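Side-chain contacts in myosin regulatory light chain (Physarum polycephalum, PDB 2BL0), which binds calcium through an EF-hand and probably serves as a light chain on the regulatory domain of a slime-mould myosin II: residues 76-81 / 136-141; 101-106 / 112-117; 119-124 / 132-137. All blocks are in the same frame, centred on the assembly; numbering follows the deposited sequence.

Contact 1. Residues 76-81 / 136-141; sequences KEMLDA and DMLVTG
M78 on helix 75-85 and L138 on helix 131-140 mark the nearest passage of the two backbones, with their CA atoms 9.9 Å apart, a wide gap that a long side chain has to bridge. M78 does so. Its CG lies anti to the carbonyl carbon (chi1 -73°), the chain then runs out extended, and a bend at the sulfur (chi3 -88°) swings the terminal methyl alongside the other helix, from L138 to V139. Two neighbouring residues there receive it: SD lies 4.0 Å from L138 CD1, while CE stands closer, 3.6 Å from V139 CG2. The sulfur meets a branch of L138 and the methyl a branch of V139, both side chains crossing the methionine at an angle. M78 is modelled in two conformers, and this description holds for one of them. V139 also touches T72, in the loop that leads into helix 75-85. Apolar and aromatic groups from the chain of another protein pack on M78 and L138, and G141 O and L138 O accept bonds from basic side chains there. The contact joins the entering helix of one EF-hand to the exiting helix of its partner, as in a paired EF-hand lobe.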
# COMPACT_ATOMS: atom_id res chain seq x y z
N LYS B 76 20.98 19.53 -12.67
CA LYS B 76 21.98 20.37 -13.29
C LYS B 76 22.25 19.89 -14.71
O LYS B 76 22.18 20.67 -15.65
CB LYS B 76 23.26 20.38 -12.45
CG LYS B 76 24.49 20.97 -13.14
CD LYS B 76 24.33 22.45 -13.45
CE LYS B 76 25.64 23.09 -13.95
NZ LYS B 76 25.45 24.34 -14.79
N GLU B 77 22.50 18.60 -14.87
CA GLU B 77 22.80 18.07 -16.19
C GLU B 77 21.61 18.23 -17.13
O GLU B 77 21.79 18.53 -18.30
CB GLU B 77 23.22 16.58 -16.08
CG GLU B 77 24.61 16.37 -15.48
CD GLU B 77 24.84 14.98 -14.88
OE1 GLU B 77 23.87 14.30 -14.46
OE2 GLU B 77 26.01 14.57 -14.82
N MET B 78 20.40 18.06 -16.62
CA MET B 78 19.22 18.25 -17.46
C MET B 78 19.04 19.69 -17.90
O MET B 78 18.72 19.96 -19.04
CB MET B 78 17.95 17.82 -16.72
CG MET B 78 17.78 16.28 -16.57
SD MET B 78 16.10 15.81 -16.06
CE MET B 78 16.22 15.88 -14.37
N LEU B 79 19.23 20.63 -16.99
CA LEU B 79 19.04 22.03 -17.35
C LEU B 79 20.13 22.51 -18.32
O LEU B 79 19.84 23.30 -19.22
CB LEU B 79 19.03 22.91 -16.11
CG LEU B 79 17.76 23.71 -15.78
CD1 LEU B 79 18.17 25.01 -15.09
CD2 LEU B 79 16.84 24.02 -16.94
N ASP B 80 21.35 22.04 -18.12
CA ASP B 80 22.47 22.29 -19.06
C ASP B 80 22.13 21.75 -20.45
O ASP B 80 22.39 22.40 -21.46
CB ASP B 80 23.74 21.58 -18.57
CG ASP B 80 24.43 22.29 -17.42
OD1 ASP B 80 24.00 23.39 -17.01
OD2 ASP B 80 25.43 21.81 -16.86
N ALA B 81 21.58 20.53 -20.49
CA ALA B 81 21.17 19.91 -21.75
C ALA B 81 20.12 20.76 -22.44
O ALA B 81 20.26 21.08 -23.60
CB ALA B 81 20.63 18.52 -21.52
N ASP B 136 11.42 20.16 -13.59
CA ASP B 136 10.84 20.17 -12.25
C ASP B 136 9.86 19.01 -12.05
O ASP B 136 9.85 18.36 -10.98
CB ASP B 136 10.18 21.52 -11.96
CG ASP B 136 9.52 21.55 -10.61
OD1 ASP B 136 8.44 20.94 -10.46
OD2 ASP B 136 10.00 22.14 -9.63
N MET B 137 9.03 18.75 -13.06
CA MET B 137 8.11 17.63 -13.02
C MET B 137 8.89 16.31 -12.88
O MET B 137 8.54 15.46 -12.07
CB MET B 137 7.22 17.62 -14.28
CG MET B 137 6.24 16.47 -14.35
SD MET B 137 5.38 16.33 -15.94
CE MET B 137 6.51 15.38 -16.88
N LEU B 138 9.96 16.14 -13.65
CA LEU B 138 10.76 14.92 -13.56
C LEU B 138 11.44 14.69 -12.21
O LEU B 138 11.60 13.55 -11.79
CB LEU B 138 11.80 14.86 -14.66
CG LEU B 138 11.27 14.84 -16.10
CD1 LEU B 138 12.43 14.57 -17.05
CD2 LEU B 138 10.18 13.80 -16.29
N VAL B 139 11.84 15.77 -11.56
CA VAL B 139 12.59 15.70 -10.32
C VAL B 139 11.67 15.58 -9.10
O VAL B 139 11.95 14.82 -8.17
CB VAL B 139 13.54 16.90 -10.19
CG1 VAL B 139 14.24 16.92 -8.81
CG2 VAL B 139 14.56 16.91 -11.32
N THR B 140 10.58 16.35 -9.10
CA THR B 140 9.71 16.48 -7.91
C THR B 140 8.43 15.65 -7.97
O THR B 140 7.80 15.44 -6.94
CB THR B 140 9.34 17.96 -7.67
OG1 THR B 140 8.49 18.44 -8.72
CG2 THR B 140 10.59 18.84 -7.72
N GLY B 141 8.07 15.18 -9.16
CA GLY B 141 6.84 14.44 -9.36
C GLY B 141 6.85 13.08 -8.70
O GLY B 141 7.88 12.44 -8.60

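Contact 2. Residues 101-106 / 112-117; sequences LLLNLG and SEVEEL
V114 and the leucines L102 and L103 join the two hands of a paired EF-hand lobe: helix 95-104 leaves the first hand, helix 111-118 enters the second, and a short linker turns the chain between them. The approach is close, 7.4 Å between L102 CA and V114 CA, and a single methyl, V114 CG2, makes the contacts with both leucines. It stands 3.8 Å from L103 CD2 and almost as near to L103 CG (3.9 Å), so it leans on the fork of this leucine. On its other leucine neighbour it reaches the root of the side chain, L102 CB, at 4.1 Å. Both leucines have much the same torsions; L102 leaves its backbone toward helix 111-118, L103 along the flank, so L103 touches with its branched end and L102 with CB. In L103, with CG anti to the carbonyl carbon (chi1 -76°), CD1 continues the chain and CD2, the other branch, meets the valine. L117, one turn on from V114, also leaves its backbone toward the leucines but stays more distant. The contact is wholly apolar, and the polar groups find partners round its margin: E115 OE2 forms a salt bridge with R99 NH1, and E113 OE1 accepts from T110 N. The backbone O of L102 is hydrogen-bonded to a polar side chain of the chain of another protein. L109 of the linker touches L102, V114 and L117, and it shares a backbone hydrogen bond with L102. The leucine-valine contact therefore lies where helix 95-104, helix 111-118 and the linker converge, with helix 95-104 running in from strand 92-94 and helix 111-118 leading on to the loop before strand 128-130.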
# COMPACT_ATOMS: atom_id res chain seq x y z
N LEU B 101 13.72 13.87 -29.84
CA LEU B 101 14.98 13.58 -29.17
C LEU B 101 14.82 12.37 -28.27
O LEU B 101 15.61 11.43 -28.36
CB LEU B 101 15.47 14.79 -28.39
CG LEU B 101 15.84 15.99 -29.27
CD1 LEU B 101 16.28 17.15 -28.40
CD2 LEU B 101 16.93 15.63 -30.31
N LEU B 102 13.78 12.40 -27.43
CA LEU B 102 13.39 11.29 -26.56
C LEU B 102 13.22 9.97 -27.31
O LEU B 102 13.60 8.92 -26.80
CB LEU B 102 12.08 11.62 -25.84
CG LEU B 102 12.11 12.72 -24.77
CD1 LEU B 102 10.73 12.93 -24.20
CD2 LEU B 102 13.13 12.37 -23.67
N LEU B 103 12.64 10.03 -28.50
CA LEU B 103 12.26 8.83 -29.25
C LEU B 103 13.33 8.28 -30.18
O LEU B 103 13.38 7.08 -30.41
CB LEU B 103 11.01 9.09 -30.09
CG LEU B 103 9.70 9.11 -29.32
CD1 LEU B 103 8.62 9.79 -30.16
CD2 LEU B 103 9.28 7.69 -28.94
N ASN B 104 14.15 9.16 -30.76
CA ASN B 104 15.01 8.76 -31.87
C ASN B 104 16.51 8.76 -31.59
O ASN B 104 17.29 8.22 -32.39
CB ASN B 104 14.68 9.61 -33.09
CG ASN B 104 13.23 9.46 -33.50
OD1 ASN B 104 12.82 8.40 -33.95
ND2 ASN B 104 12.43 10.49 -33.27
N LEU B 105 16.91 9.35 -30.47
CA LEU B 105 18.32 9.45 -30.12
C LEU B 105 18.57 8.87 -28.74
O LEU B 105 17.64 8.67 -27.95
CB LEU B 105 18.78 10.91 -30.14
CG LEU B 105 18.99 11.58 -31.51
CD1 LEU B 105 19.72 10.66 -32.51
CD2 LEU B 105 17.68 12.07 -32.09
N GLY B 106 19.84 8.61 -28.47
CA GLY B 106 20.29 8.18 -27.17
C GLY B 106 19.61 6.92 -26.69
O GLY B 106 19.39 5.98 -27.48
N SER B 112 4.80 4.85 -25.75
CA SER B 112 3.88 4.83 -24.62
C SER B 112 4.42 5.68 -23.49
O SER B 112 3.68 6.41 -22.85
CB SER B 112 3.64 3.40 -24.11
OG SER B 112 2.69 2.73 -24.90
N GLU B 113 5.73 5.56 -23.24
CA GLU B 113 6.42 6.36 -22.22
C GLU B 113 6.31 7.84 -22.54
O GLU B 113 5.96 8.65 -21.68
CB GLU B 113 7.89 5.93 -22.08
CG GLU B 113 8.07 4.65 -21.24
CD GLU B 113 9.41 3.92 -21.43
OE1 GLU B 113 10.22 4.28 -22.32
OE2 GLU B 113 9.65 2.95 -20.66
N VAL B 114 6.61 8.19 -23.78
CA VAL B 114 6.55 9.58 -24.22
C VAL B 114 5.13 10.16 -24.11
O VAL B 114 4.97 11.29 -23.68
CB VAL B 114 7.14 9.75 -25.64
CG1 VAL B 114 6.92 11.15 -26.16
CG2 VAL B 114 8.63 9.41 -25.62
N GLU B 115 4.09 9.40 -24.45
CA GLU B 115 2.72 9.92 -24.31
C GLU B 115 2.33 10.16 -22.85
O GLU B 115 1.61 11.10 -22.54
CB GLU B 115 1.68 9.00 -24.97
CG GLU B 115 1.76 8.89 -26.48
CD GLU B 115 1.74 10.23 -27.20
OE1 GLU B 115 1.10 11.20 -26.71
OE2 GLU B 115 2.40 10.33 -28.25
N GLU B 116 2.82 9.32 -21.94
CA GLU B 116 2.48 9.49 -20.53
C GLU B 116 3.16 10.74 -19.98
O GLU B 116 2.57 11.50 -19.20
CB GLU B 116 2.87 8.26 -19.72
CG GLU B 116 1.99 8.04 -18.49
CD GLU B 116 2.18 6.67 -17.87
OE1 GLU B 116 2.67 5.75 -18.56
OE2 GLU B 116 1.85 6.52 -16.67
N LEU B 117 4.40 10.96 -20.40
CA LEU B 117 5.17 12.16 -20.04
C LEU B 117 4.52 13.43 -20.55
O LEU B 117 4.43 14.43 -19.82
CB LEU B 117 6.59 12.06 -20.60
CG LEU B 117 7.47 11.03 -19.88
CD1 LEU B 117 8.53 10.51 -20.82
CD2 LEU B 117 8.13 11.66 -18.66

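Contact 3. Residues 119-124 / 132-137; sequences KEVSVS and ESFVDM
S124 OG is gripped by two backbone N-H groups, those of D126 and A128, in the same loop that sends E120 and V121 across to M137 and F134. This is the loop of EF-hand 3, between helix 111-118 and strand 128-130, folded against the helix that leaves the hand. M137 stretches out from that helix with CG anti to the backbone N (chi1 179°) and bends at the sulfur. SD comes to 3.7 Å from E120 CB. In the conformer described, one of two modelled, E120 OE2 also lies 3.8 Å from M137 SD. The main polar partner of this carboxylate is elsewhere: E120 OE1 is hydrogen-bonded to Y142 OH, beyond the helix. V121 also touches E95 of helix 95-104 and I129 of strand 128-130, while F134 rests on F82 of helix 75-85, so the pair bridges the loop and the core of the lobe. A single valine methyl serves both helix residues. V121 CG2 lies 4.2 Å from M137 CE, and at the edge of the F134 ring, near its plane, it stands 3.8 Å from CD1.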
# COMPACT_ATOMS: atom_id res chain seq x y z
N LYS B 119 1.43 13.98 -21.47
CA LYS B 119 0.07 14.22 -21.00
C LYS B 119 0.03 15.30 -19.90
O LYS B 119 -0.99 15.97 -19.73
CB LYS B 119 -0.55 12.91 -20.49
CG LYS B 119 -2.07 12.91 -20.35
CD LYS B 119 -2.68 11.50 -20.49
CE LYS B 119 -1.95 10.44 -19.67
NZ LYS B 119 -2.38 9.02 -19.95
N GLU B 120 1.13 15.48 -19.17
CA GLU B 120 1.17 16.35 -17.99
C GLU B 120 1.88 17.68 -18.32
O GLU B 120 2.15 18.49 -17.42
CB GLU B 120 1.87 15.63 -16.81
CG GLU B 120 0.96 14.71 -15.98
CD GLU B 120 1.42 14.53 -14.53
OE1 GLU B 120 0.94 13.58 -13.87
OE2 GLU B 120 2.26 15.32 -14.04
N VAL B 121 2.10 17.92 -19.62
CA VAL B 121 2.93 19.01 -20.10
C VAL B 121 2.14 20.06 -20.88
O VAL B 121 1.53 19.76 -21.91
CB VAL B 121 4.07 18.45 -20.96
CG1 VAL B 121 4.82 19.57 -21.67
CG2 VAL B 121 4.99 17.63 -20.11
N SER B 122 2.19 21.29 -20.38
CA SER B 122 1.48 22.41 -20.97
C SER B 122 2.18 22.89 -22.24
O SER B 122 3.37 23.21 -22.19
CB SER B 122 1.44 23.56 -19.97
OG SER B 122 0.54 24.55 -20.42
N VAL B 123 1.46 22.92 -23.36
CA VAL B 123 2.01 23.38 -24.64
C VAL B 123 1.34 24.70 -25.04
O VAL B 123 0.12 24.81 -25.02
CB VAL B 123 1.76 22.35 -25.77
CG1 VAL B 123 2.39 22.80 -27.08
CG2 VAL B 123 2.27 20.99 -25.39
N SER B 124 2.14 25.68 -25.45
CA SER B 124 1.63 27.00 -25.84
C SER B 124 0.98 26.92 -27.22
O SER B 124 1.01 25.88 -27.88
CB SER B 124 2.75 28.02 -25.88
OG SER B 124 3.56 27.85 -27.04
N GLU B 132 12.32 24.05 -17.95
CA GLU B 132 12.54 23.98 -16.50
C GLU B 132 11.33 23.40 -15.76
O GLU B 132 11.51 22.64 -14.79
CB GLU B 132 12.92 25.35 -15.94
CG GLU B 132 13.45 25.27 -14.51
CD GLU B 132 12.38 25.18 -13.42
OE1 GLU B 132 11.27 25.71 -13.63
OE2 GLU B 132 12.67 24.59 -12.34
N SER B 133 10.12 23.72 -16.20
CA SER B 133 8.92 23.13 -15.60
C SER B 133 8.90 21.62 -15.86
O SER B 133 8.47 20.85 -15.02
CB SER B 133 7.63 23.76 -16.14
OG SER B 133 7.54 25.14 -15.79
N PHE B 134 9.40 21.20 -17.03
CA PHE B 134 9.47 19.79 -17.38
C PHE B 134 10.48 19.09 -16.48
O PHE B 134 10.18 18.04 -15.92
CB PHE B 134 9.80 19.63 -18.88
CG PHE B 134 9.85 18.18 -19.34
CD1 PHE B 134 8.70 17.41 -19.41
CD2 PHE B 134 11.07 17.59 -19.68
CE1 PHE B 134 8.76 16.07 -19.83
CE2 PHE B 134 11.13 16.27 -20.11
CZ PHE B 134 9.99 15.50 -20.18
N VAL B 135 11.66 19.69 -16.32
CA VAL B 135 12.68 19.17 -15.41
C VAL B 135 12.11 19.11 -14.00
O VAL B 135 12.24 18.12 -13.30
CB VAL B 135 13.96 20.05 -15.45
CG1 VAL B 135 14.96 19.60 -14.39
CG2 VAL B 135 14.58 19.99 -16.86
N ASP B 136 11.42 20.16 -13.59
CA ASP B 136 10.84 20.17 -12.25
C ASP B 136 9.86 19.01 -12.05
O ASP B 136 9.85 18.36 -10.98
CB ASP B 136 10.18 21.52 -11.96
CG ASP B 136 9.52 21.55 -10.61
OD1 ASP B 136 8.44 20.94 -10.46
OD2 ASP B 136 10.00 22.14 -9.63
N MET B 137 9.03 18.75 -13.06
CA MET B 137 8.11 17.63 -13.02
C MET B 137 8.89 16.31 -12.88
O MET B 137 8.54 15.46 -12.07
CB MET B 137 7.22 17.62 -14.28
CG MET B 137 6.24 16.47 -14.35
SD MET B 137 5.38 16.33 -15.94
CE MET B 137 6.51 15.38 -16.88

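All three contacts lie in one EF-hand pair. Contacts 1 and 3 share helix 131-140 and have centres about 11 Å apart; M78 CE of contact 1 lies 3.9 Å from V135 CG1 of contact 3. Contact 2 is nested inside the chain loop closed by contact 1, about 16 Å away between centres. L117 links them: its CD2 is 3.8 Å from L138 CD2, and its O is 3.7 Å from M137 CE, which also joins contact 2 to contact 3. The observed calcium ion belongs to another hand, at D15, D17, D19 and K21. The inferred second site is nearer: the L102 and E97 side chains are about 9 Å apart, those of F134 and T92 about 10 Å.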